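Local coordinates for protein eukaryotic Translation Initiation 4E (Schistosoma mansoni, PDB 3HXI) that binds the 7-methylguanosine cap of messenger RNA and takes up a 4E-BP peptide, consistent with its role as a translation initiation factor, at residues A[9-20]-A[32-43]; A[142-153]-A[183-189]. All blocks are in the same frame, centred on the assembly; numbering follows the deposited sequence.

From the N terminus, the chain enters contact 1 at once: 9-20 runs into the sheet, a connection of 11 residues follows, and 32-43 returns beside it, closing a beta hairpin whose second strand lies at one edge of the sheet. Contact 2 opens only after that loop has closed, so the two are in series, neither nested nor crossed. It closes a loop of 29 residues, bringing the last residues, 183-189, which include the opposite edge strand 187-188, back against the start of helix 145-159. The contact centres are about 26 Å apart, on opposite sides of the chain's centre, and both reach the same antiparallel sheet.

Contact 1: A[9-20]-A[32-43]; sequences PHPLQDSWSYYL and CLEKVATFSTIE
Trp-16 and Phe-39 face each other as a hydrogen-bonded pair in an antiparallel beta hairpin of strands 11-21 and 33-41, at one edge of the curved eIF4E sheet. Phe-39 CG sits between its backbone N and carbonyl carbon (chi1 64°), which swings the ring over Trp-16 CB; this carbon lies 3.9 Å from the Phe-39 centroid, over the face. Leu-12 CD1 meets the rim of the same ring at Phe-39 CE1, 3.7 Å away. Trp-16, Tyr-18 and Phe-39 all stand on the face covered by helices 42-50 and 96-108, where Tyr-18 OH bonds to Trp-100.

Val-36 and Ala-37 both face Tyr-18, a classic beta bulge: Tyr-18 O accepts from Val-36 N at 2.8 Å, and only weakly from Ala-37 N. Val-36 CG2 touches the edge of the Tyr-18 ring, and CG1 packs on Leu-20 CD1 at 3.6 Å.

On the other face, Lys-35 runs alongside Tyr-19 with CG over its ring. The lysine chain bends at chi3 (-66°), and a water joins its NZ to Ser-17 OG, which also shares a 2.7 Å hydrogen bond with Thr-38 OG1.

Beyond the corner at 13-14, beside the bound peptide, whose aromatic side chain meets the His-10 ring edge-to-face, Glu-43 grips His-10 twice. Its OE1 accepts from His-10 N at 2.8 Å, and the imidazole lies nearly coplanar with the carboxylate (13°). This sets His-10 ND1, 2.7 Å away, on the syn lone pair of Glu-43 OE2.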
loop_
_atom_site.group_PDB
_atom_site.type_symbol
_atom_site.label_atom_id
_atom_site.label_comp_id
_atom_site.label_asym_id
_atom_site.label_seq_id
_atom_site.Cartn_x
_atom_site.Cartn_y
_atom_site.Cartn_z
ATOM N N PRO A 9 -12.515 -14.679 -15.761
ATOM C CA PRO A 9 -11.756 -13.985 -14.719
ATOM C C PRO A 9 -12.611 -13.605 -13.495
ATOM O O PRO A 9 -13.807 -13.366 -13.627
ATOM C CB PRO A 9 -11.227 -12.740 -15.441
ATOM C CG PRO A 9 -11.266 -13.092 -16.903
ATOM C CD PRO A 9 -12.511 -13.929 -17.033
ATOM N N HIS A 10 -11.988 -13.551 -12.321
ATOM C CA HIS A 10 -12.680 -13.205 -11.079
ATOM C C HIS A 10 -12.581 -11.696 -10.871
ATOM O O HIS A 10 -11.486 -11.180 -10.717
ATOM C CB HIS A 10 -12.045 -13.931 -9.896
ATOM C CG HIS A 10 -12.151 -15.428 -9.960
ATOM N ND1 HIS A 10 -11.331 -16.206 -10.752
ATOM C CD2 HIS A 10 -12.956 -16.287 -9.296
ATOM C CE1 HIS A 10 -11.628 -17.481 -10.568
ATOM N NE2 HIS A 10 -12.618 -17.555 -9.697
ATOM N N PRO A 11 -13.717 -10.979 -10.906
ATOM C CA PRO A 11 -13.623 -9.527 -10.803
ATOM C C PRO A 11 -13.316 -9.077 -9.385
ATOM O O PRO A 11 -13.760 -9.692 -8.414
ATOM C CB PRO A 11 -15.026 -9.056 -11.216
ATOM C CG PRO A 11 -15.912 -10.204 -10.850
ATOM C CD PRO A 11 -15.108 -11.438 -11.084
ATOM N N LEU A 12 -12.541 -8.012 -9.274
ATOM C CA LEU A 12 -12.264 -7.433 -7.965
ATOM C C LEU A 12 -13.292 -6.370 -7.600
ATOM O O LEU A 12 -13.916 -5.760 -8.478
ATOM C CB LEU A 12 -10.876 -6.799 -7.959
ATOM C CG LEU A 12 -9.691 -7.669 -8.355
ATOM C CD1 LEU A 12 -8.466 -6.781 -8.389
ATOM C CD2 LEU A 12 -9.490 -8.786 -7.369
ATOM N N GLN A 13 -13.443 -6.157 -6.294
ATOM C CA GLN A 13 -14.197 -5.021 -5.743
ATOM C C GLN A 13 -13.808 -3.704 -6.393
ATOM O O GLN A 13 -14.686 -2.891 -6.712
ATOM C CB GLN A 13 -14.019 -4.920 -4.222
ATOM C CG GLN A 13 -14.687 -3.675 -3.608
ATOM C CD GLN A 13 -16.201 -3.668 -3.818
ATOM O OE1 GLN A 13 -16.822 -4.717 -4.011
ATOM N NE2 GLN A 13 -16.795 -2.484 -3.782
ATOM N N ASP A 14 -12.503 -3.500 -6.608
ATOM C CA ASP A 14 -12.017 -2.292 -7.265
ATOM C C ASP A 14 -11.037 -2.555 -8.382
ATOM O O ASP A 14 -10.364 -3.589 -8.403
ATOM C CB ASP A 14 -11.341 -1.362 -6.241
ATOM C CG ASP A 14 -12.330 -0.511 -5.503
ATOM O OD1 ASP A 14 -12.831 0.462 -6.111
ATOM O OD2 ASP A 14 -12.627 -0.822 -4.331
ATOM N N SER A 15 -10.959 -1.593 -9.300
ATOM C CA SER A 15 -9.862 -1.505 -10.251
ATOM C C SER A 15 -8.686 -0.798 -9.587
ATOM O O SER A 15 -8.880 0.180 -8.852
ATOM C CB SER A 15 -10.285 -0.723 -11.489
ATOM O OG SER A 15 -9.241 -0.726 -12.435
ATOM N N TRP A 16 -7.484 -1.306 -9.847
ATOM C CA TRP A 16 -6.240 -0.805 -9.249
ATOM C C TRP A 16 -5.234 -0.474 -10.322
ATOM O O TRP A 16 -5.196 -1.120 -11.375
ATOM C CB TRP A 16 -5.623 -1.860 -8.307
ATOM C CG TRP A 16 -6.499 -2.249 -7.190
ATOM C CD1 TRP A 16 -7.464 -3.217 -7.208
ATOM C CD2 TRP A 16 -6.493 -1.713 -5.860
ATOM N NE1 TRP A 16 -8.089 -3.287 -5.989
ATOM C CE2 TRP A 16 -7.507 -2.385 -5.136
ATOM C CE3 TRP A 16 -5.742 -0.723 -5.214
ATOM C CZ2 TRP A 16 -7.791 -2.103 -3.797
ATOM C CZ3 TRP A 16 -6.011 -0.449 -3.868
ATOM C CH2 TRP A 16 -7.036 -1.131 -3.178
ATOM N N SER A 17 -4.396 0.522 -10.044
ATOM C CA SER A 17 -3.275 0.825 -10.922
ATOM C C SER A 17 -1.945 0.691 -10.182
ATOM O O SER A 17 -1.864 0.939 -8.974
ATOM C CB SER A 17 -3.430 2.202 -11.546
ATOM O OG SER A 17 -4.567 2.202 -12.398
ATOM N N TYR A 18 -0.926 0.263 -10.915
ATOM C CA TYR A 18 0.363 -0.075 -10.334
ATOM C C TYR A 18 1.418 0.839 -10.937
ATOM O O TYR A 18 1.517 0.988 -12.171
ATOM C CB TYR A 18 0.676 -1.534 -10.637
ATOM C CG TYR A 18 1.653 -2.236 -9.709
ATOM C CD1 TYR A 18 2.984 -2.412 -10.081
ATOM C CD2 TYR A 18 1.229 -2.791 -8.490
ATOM C CE1 TYR A 18 3.878 -3.099 -9.258
ATOM C CE2 TYR A 18 2.124 -3.468 -7.652
ATOM C CZ TYR A 18 3.449 -3.625 -8.060
ATOM O OH TYR A 18 4.355 -4.304 -7.271
ATOM N N TYR A 19 2.212 1.452 -10.072
ATOM C CA TYR A 19 3.178 2.437 -10.520
ATOM C C TYR A 19 4.557 2.127 -9.998
ATOM O O TYR A 19 4.707 1.555 -8.914
ATOM C CB TYR A 19 2.809 3.834 -9.986
ATOM C CG TYR A 19 1.424 4.325 -10.299
ATOM C CD1 TYR A 19 1.224 5.279 -11.287
ATOM C CD2 TYR A 19 0.307 3.864 -9.578
ATOM C CE1 TYR A 19 -0.053 5.760 -11.581
ATOM C CE2 TYR A 19 -0.969 4.334 -9.862
ATOM C CZ TYR A 19 -1.142 5.275 -10.869
ATOM O OH TYR A 19 -2.400 5.748 -11.163
ATOM N N LEU A 20 5.560 2.527 -10.782
ATOM C CA LEU A 20 6.956 2.540 -10.351
ATOM C C LEU A 20 7.426 3.957 -10.188
ATOM O O LEU A 20 7.237 4.786 -11.080
ATOM C CB LEU A 20 7.850 1.862 -11.406
ATOM C CG LEU A 20 7.310 0.571 -12.026
ATOM C CD1 LEU A 20 8.288 0.041 -13.080
ATOM C CD2 LEU A 20 7.023 -0.510 -10.961
ATOM N N CYS A 32 8.497 11.328 -11.784
ATOM C CA CYS A 32 9.279 10.110 -11.599
ATOM C C CYS A 32 8.387 8.880 -11.470
ATOM O O CYS A 32 8.892 7.753 -11.478
ATOM C CB CYS A 32 10.187 10.204 -10.370
ATOM S SG CYS A 32 11.503 11.459 -10.449
ATOM N N LEU A 33 7.081 9.117 -11.364
ATOM C CA LEU A 33 6.072 8.061 -11.281
ATOM C C LEU A 33 5.637 7.631 -12.665
ATOM O O LEU A 33 5.425 8.477 -13.552
ATOM C CB LEU A 33 4.843 8.556 -10.533
ATOM C CG LEU A 33 4.992 8.751 -9.035
ATOM C CD1 LEU A 33 3.845 9.616 -8.515
ATOM C CD2 LEU A 33 5.053 7.410 -8.300
ATOM N N GLU A 34 5.479 6.330 -12.866
ATOM C CA GLU A 34 4.888 5.889 -14.141
ATOM C C GLU A 34 3.969 4.713 -13.938
ATOM O O GLU A 34 4.289 3.816 -13.176
ATOM C CB GLU A 34 5.956 5.588 -15.202
ATOM C CG GLU A 34 6.757 4.319 -14.989
ATOM C CD GLU A 34 8.032 4.260 -15.829
ATOM O OE1 GLU A 34 8.546 5.314 -16.279
ATOM O OE2 GLU A 34 8.532 3.141 -16.026
ATOM N N LYS A 35 2.829 4.748 -14.621
ATOM C CA LYS A 35 1.804 3.725 -14.475
ATOM C C LYS A 35 2.153 2.545 -15.359
ATOM O O LYS A 35 2.161 2.668 -16.586
ATOM C CB LYS A 35 0.428 4.271 -14.880
ATOM C CG LYS A 35 -0.758 3.396 -14.367
ATOM C CD LYS A 35 -2.120 3.828 -14.960
ATOM C CE LYS A 35 -2.555 5.216 -14.507
ATOM N NZ LYS A 35 -3.786 5.649 -15.243
ATOM N N VAL A 36 2.420 1.401 -14.750
ATOM C CA VAL A 36 2.826 0.215 -15.522
ATOM C C VAL A 36 1.712 -0.818 -15.702
ATOM O O VAL A 36 1.862 -1.747 -16.491
ATOM C CB VAL A 36 4.108 -0.437 -14.950
ATOM C CG1 VAL A 36 5.294 0.521 -15.071
ATOM C CG2 VAL A 36 3.905 -0.894 -13.491
ATOM N N ALA A 37 0.600 -0.655 -14.980
ATOM C CA ALA A 37 -0.572 -1.517 -15.154
ATOM C C ALA A 37 -1.815 -1.000 -14.439
ATOM O O ALA A 37 -1.719 -0.251 -13.459
ATOM C CB ALA A 37 -0.258 -2.952 -14.732
ATOM N N THR A 38 -2.977 -1.353 -14.994
ATOM C CA THR A 38 -4.282 -1.183 -14.360
ATOM C C THR A 38 -4.964 -2.543 -14.463
ATOM O O THR A 38 -5.012 -3.132 -15.544
ATOM C CB THR A 38 -5.167 -0.105 -15.050
ATOM O OG1 THR A 38 -4.573 1.192 -14.901
ATOM C CG2 THR A 38 -6.564 -0.069 -14.427
ATOM N N PHE A 39 -5.464 -3.059 -13.345
ATOM C CA PHE A 39 -6.066 -4.399 -13.333
ATOM C C PHE A 39 -7.364 -4.413 -12.517
ATOM O O PHE A 39 -7.591 -3.532 -11.688
ATOM C CB PHE A 39 -5.067 -5.456 -12.830
ATOM C CG PHE A 39 -4.640 -5.266 -11.398
ATOM C CD1 PHE A 39 -5.398 -5.787 -10.361
ATOM C CD2 PHE A 39 -3.479 -4.544 -11.087
ATOM C CE1 PHE A 39 -5.015 -5.595 -9.025
ATOM C CE2 PHE A 39 -3.092 -4.354 -9.753
ATOM C CZ PHE A 39 -3.863 -4.882 -8.730
ATOM N N SER A 40 -8.211 -5.410 -12.756
ATOM C CA SER A 40 -9.521 -5.423 -12.141
ATOM C C SER A 40 -10.000 -6.847 -11.881
ATOM O O SER A 40 -11.165 -7.059 -11.515
ATOM C CB SER A 40 -10.504 -4.692 -13.039
ATOM O OG SER A 40 -10.424 -5.236 -14.338
ATOM N N THR A 41 -9.092 -7.805 -12.060
ATOM C CA THR A 41 -9.385 -9.226 -11.846
ATOM C C THR A 41 -8.264 -9.833 -11.012
ATOM O O THR A 41 -7.121 -9.331 -11.042
ATOM C CB THR A 41 -9.503 -10.006 -13.203
ATOM O OG1 THR A 41 -8.206 -10.117 -13.837
ATOM C CG2 THR A 41 -10.496 -9.297 -14.170
ATOM N N ILE A 42 -8.561 -10.910 -10.288
ATOM C CA ILE A 42 -7.513 -11.666 -9.572
ATOM C C ILE A 42 -6.423 -12.081 -10.548
ATOM O O ILE A 42 -5.223 -12.004 -10.235
ATOM C CB ILE A 42 -8.061 -12.970 -8.929
ATOM C CG1 ILE A 42 -9.106 -12.648 -7.859
ATOM C CG2 ILE A 42 -6.898 -13.841 -8.368
ATOM C CD1 ILE A 42 -9.804 -13.881 -7.277
ATOM N N GLU A 43 -6.840 -12.547 -11.728
ATOM C CA GLU A 43 -5.895 -13.061 -12.710
ATOM C C GLU A 43 -4.880 -12.007 -13.161
ATOM O O GLU A 43 -3.673 -12.290 -13.288
ATOM C CB GLU A 43 -6.641 -13.642 -13.913
ATOM C CG GLU A 43 -7.392 -14.947 -13.625
ATOM C CD GLU A 43 -8.673 -14.817 -12.783
ATOM O OE1 GLU A 43 -9.221 -13.709 -12.595
ATOM O OE2 GLU A 43 -9.142 -15.868 -12.299
HETATM O O HOH W 1 -13.546 -5.318 -10.860
HETATM O O HOH W 2 -5.514 4.516 -13.333
#

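Contact 2: A[142-153]-A[183-189]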
loop_
_atom_site.group_PDB
_atom_site.type_symbol
_atom_site.label_atom_id
_atom_site.label_comp_id
_atom_site.label_asym_id
_atom_site.label_seq_id
_atom_site.Cartn_x
_atom_site.Cartn_y
_atom_site.Cartn_z
ATOM N N ASP A 142 -7.910 11.247 8.113
ATOM C CA ASP A 142 -6.919 11.173 9.203
ATOM C C ASP A 142 -7.589 11.194 10.565
ATOM O O ASP A 142 -6.919 11.234 11.593
ATOM C CB ASP A 142 -5.882 12.306 9.093
ATOM C CG ASP A 142 -6.500 13.705 9.256
ATOM O OD1 ASP A 142 -5.930 14.673 8.720
ATOM O OD2 ASP A 142 -7.564 13.827 9.896
ATOM N N ASN A 143 -8.915 11.129 10.573
ATOM C CA ASN A 143 -9.678 11.378 11.796
ATOM C C ASN A 143 -10.885 10.466 12.010
ATOM O O ASN A 143 -11.647 10.664 12.957
ATOM C CB ASN A 143 -10.067 12.864 11.879
ATOM C CG ASN A 143 -11.052 13.291 10.795
ATOM O OD1 ASN A 143 -11.504 12.485 9.951
ATOM N ND2 ASN A 143 -11.417 14.575 10.827
ATOM N N GLU A 144 -11.063 9.472 11.137
ATOM C CA GLU A 144 -11.992 8.359 11.418
ATOM C C GLU A 144 -11.319 7.308 12.314
ATOM O O GLU A 144 -11.003 6.192 11.865
ATOM C CB GLU A 144 -12.499 7.724 10.119
ATOM C CG GLU A 144 -13.308 8.668 9.234
ATOM C CD GLU A 144 -14.725 8.877 9.739
ATOM O OE1 GLU A 144 -15.280 7.967 10.397
ATOM O OE2 GLU A 144 -15.281 9.966 9.480
ATOM N N GLU A 145 -11.112 7.675 13.583
ATOM C CA GLU A 145 -10.276 6.897 14.516
ATOM C C GLU A 145 -10.577 5.404 14.534
ATOM O O GLU A 145 -9.682 4.568 14.385
ATOM C CB GLU A 145 -10.403 7.446 15.945
ATOM C CG GLU A 145 -9.481 6.728 16.982
ATOM C CD GLU A 145 -9.522 7.366 18.355
ATOM O OE1 GLU A 145 -9.340 8.599 18.434
ATOM O OE2 GLU A 145 -9.731 6.639 19.350
ATOM N N GLU A 146 -11.844 5.081 14.736
ATOM C CA GLU A 146 -12.250 3.711 14.930
ATOM C C GLU A 146 -11.942 2.848 13.692
ATOM O O GLU A 146 -11.381 1.765 13.824
ATOM C CB GLU A 146 -13.730 3.678 15.301
ATOM C CG GLU A 146 -14.296 2.302 15.471
ATOM C CD GLU A 146 -15.688 2.355 16.060
ATOM O OE1 GLU A 146 -16.391 3.363 15.834
ATOM O OE2 GLU A 146 -16.065 1.396 16.752
ATOM N N THR A 147 -12.272 3.353 12.505
ATOM C CA THR A 147 -12.024 2.642 11.233
ATOM C C THR A 147 -10.522 2.557 10.933
ATOM O O THR A 147 -10.003 1.492 10.562
ATOM C CB THR A 147 -12.734 3.362 10.070
ATOM O OG1 THR A 147 -14.123 3.508 10.394
ATOM C CG2 THR A 147 -12.609 2.583 8.760
ATOM N N ILE A 148 -9.830 3.682 11.106
ATOM C CA ILE A 148 -8.386 3.737 10.905
ATOM C C ILE A 148 -7.694 2.686 11.787
ATOM O O ILE A 148 -6.887 1.912 11.285
ATOM C CB ILE A 148 -7.828 5.148 11.161
ATOM C CG1 ILE A 148 -8.345 6.123 10.094
ATOM C CG2 ILE A 148 -6.279 5.119 11.276
ATOM C CD1 ILE A 148 -7.929 7.570 10.319
ATOM N N LEU A 149 -8.062 2.633 13.076
ATOM C CA LEU A 149 -7.526 1.629 14.001
ATOM C C LEU A 149 -7.844 0.177 13.662
ATOM O O LEU A 149 -6.950 -0.668 13.767
ATOM C CB LEU A 149 -7.871 1.943 15.472
ATOM C CG LEU A 149 -6.970 2.910 16.275
ATOM C CD1 LEU A 149 -5.628 2.267 16.649
ATOM C CD2 LEU A 149 -6.713 4.218 15.574
ATOM N N SER A 150 -9.080 -0.141 13.257
ATOM C CA SER A 150 -9.368 -1.521 12.813
ATOM C C SER A 150 -8.584 -1.920 11.547
ATOM O O SER A 150 -8.208 -3.086 11.389
ATOM C CB SER A 150 -10.862 -1.765 12.612
ATOM O OG SER A 150 -11.345 -1.000 11.524
ATOM N N ILE A 151 -8.324 -0.947 10.678
ATOM C CA ILE A 151 -7.495 -1.197 9.478
ATOM C C ILE A 151 -6.069 -1.497 9.901
ATOM O O ILE A 151 -5.455 -2.459 9.419
ATOM C CB ILE A 151 -7.553 -0.030 8.487
ATOM C CG1 ILE A 151 -8.895 -0.032 7.754
ATOM C CG2 ILE A 151 -6.382 -0.080 7.458
ATOM C CD1 ILE A 151 -9.115 1.189 6.919
ATOM N N GLY A 152 -5.544 -0.681 10.813
ATOM C CA GLY A 152 -4.189 -0.880 11.314
ATOM C C GLY A 152 -4.049 -2.242 11.966
ATOM O O GLY A 152 -3.059 -2.942 11.736
ATOM N N ARG A 153 -5.057 -2.624 12.760
ATOM C CA ARG A 153 -5.044 -3.919 13.437
ATOM C C ARG A 153 -5.029 -5.081 12.445
ATOM O O ARG A 153 -4.238 -6.023 12.604
ATOM C CB ARG A 153 -6.205 -4.027 14.437
ATOM C CG ARG A 153 -5.952 -3.218 15.713
ATOM C CD ARG A 153 -7.010 -3.414 16.788
ATOM N NE ARG A 153 -8.070 -2.408 16.704
ATOM C CZ ARG A 153 -9.276 -2.614 16.183
ATOM N NH1 ARG A 153 -10.147 -1.624 16.158
ATOM N NH2 ARG A 153 -9.622 -3.803 15.693
ATOM N N CYS A 183 10.298 8.792 14.891
ATOM C CA CYS A 183 9.202 8.093 14.221
ATOM C C CYS A 183 7.999 7.896 15.166
ATOM O O CYS A 183 8.021 7.090 16.106
ATOM C CB CYS A 183 9.698 6.770 13.643
ATOM S SG CYS A 183 8.563 5.993 12.526
ATOM N N THR A 184 6.942 8.647 14.890
ATOM C CA THR A 184 5.773 8.667 15.748
ATOM C C THR A 184 4.532 8.769 14.873
ATOM O O THR A 184 4.634 8.932 13.654
ATOM C CB THR A 184 5.859 9.842 16.750
ATOM O OG1 THR A 184 4.859 9.691 17.775
ATOM C CG2 THR A 184 5.707 11.181 16.043
ATOM N N GLY A 185 3.364 8.652 15.481
ATOM C CA GLY A 185 2.135 8.829 14.736
ATOM C C GLY A 185 1.002 9.375 15.579
ATOM O O GLY A 185 1.018 9.279 16.814
ATOM N N LYS A 186 0.026 9.953 14.894
ATOM C CA LYS A 186 -1.246 10.332 15.494
ATOM C C LYS A 186 -1.890 9.157 16.214
ATOM O O LYS A 186 -2.475 9.333 17.283
ATOM C CB LYS A 186 -2.177 10.871 14.414
ATOM C CG LYS A 186 -3.568 11.236 14.912
ATOM C CD LYS A 186 -4.355 11.893 13.824
ATOM C CE LYS A 186 -5.671 12.414 14.412
ATOM N NZ LYS A 186 -6.400 13.189 13.414
ATOM N N TYR A 187 -1.783 7.963 15.625
ATOM C CA TYR A 187 -2.223 6.723 16.245
ATOM C C TYR A 187 -1.062 5.749 16.134
ATOM O O TYR A 187 -0.249 5.870 15.206
ATOM C CB TYR A 187 -3.429 6.134 15.515
ATOM C CG TYR A 187 -4.595 7.093 15.316
ATOM C CD1 TYR A 187 -5.248 7.683 16.403
ATOM C CD2 TYR A 187 -5.071 7.361 14.039
ATOM C CE1 TYR A 187 -6.314 8.572 16.206
ATOM C CE2 TYR A 187 -6.151 8.221 13.830
ATOM C CZ TYR A 187 -6.767 8.818 14.912
ATOM O OH TYR A 187 -7.820 9.669 14.672
ATOM N N GLU A 188 -0.977 4.801 17.044
ATOM C CA GLU A 188 0.056 3.785 17.040
ATOM C C GLU A 188 -0.502 2.459 17.501
ATOM O O GLU A 188 -1.284 2.436 18.379
ATOM C CB GLU A 188 1.162 4.177 17.995
ATOM C CG GLU A 188 1.846 5.469 17.659
ATOM C CD GLU A 188 3.095 5.707 18.472
ATOM O OE1 GLU A 188 3.346 4.974 19.400
ATOM O OE2 GLU A 188 3.786 6.655 18.188
ATOM N N ILE A 189 -0.109 1.367 16.885
ATOM C CA ILE A 189 -0.513 0.060 17.385
ATOM C C ILE A 189 0.444 -1.051 17.039
ATOM O O ILE A 189 1.207 -0.879 16.140
ATOM C CB ILE A 189 -1.916 -0.339 16.966
ATOM C CG1 ILE A 189 -2.029 -0.562 15.503
ATOM C CG2 ILE A 189 -2.900 0.739 17.243
ATOM C CD1 ILE A 189 -3.339 -0.298 15.104
HETATM O O HOH W 3 -8.796 10.787 16.797
#
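Tyr-187 lays its ring against the first turns of helix 145-159, crossing Leu-149 obliquely, with Leu-149 CD2 over one face. That methyl is 3.9 Å from the Tyr-187 ring centroid and 24° off the normal, a CH-pi contact displaced toward the rim at CG. Over the centre of the opposite face lies CG of the neighbouring Lys-186, so the ring is sandwiched between aliphatic carbons. Ile-148 meets the tyrosine at about a right angle, its CG2 reaching Tyr-187 CD2 at 3.8 Å, while Glu-145 passes its CG near CE1. With Tyr-187 CG anti to the carbonyl carbon (chi1 -52°), the hydroxyl arrives at the N-terminal end of the helix, where a water in the ring plane links Tyr-187 OH at 2.6 Å to Glu-145 OE1.

The tyrosine belongs to the short, weakly bonded edge strand at about 187-188, which pairs with 166-169, so the contact packs the chain's C-terminal residues on a helix lying across the eIF4E sheet. Trp-86 of strand 84-89 touches both Tyr-187 and Ile-189 and donates from NE1 to Ile-148 O.

Farther along the helix, Ile-189 CD1 rests against backbone, 3.7 Å from Arg-153 N and 3.8 Å from Gly-152 C; the glycine has no side chain to stand between helix and isoleucine.

At the other end Lys-186 extends fully, CG anti to the backbone N (chi1 177°), and crosses Asp-142 nearly at right angles. Its NZ donates to Asp-142 O at 2.7 Å from above the carbonyl plane, whereas the salt bridge from NZ to Asp-142 OD2 is long, 3.8 Å.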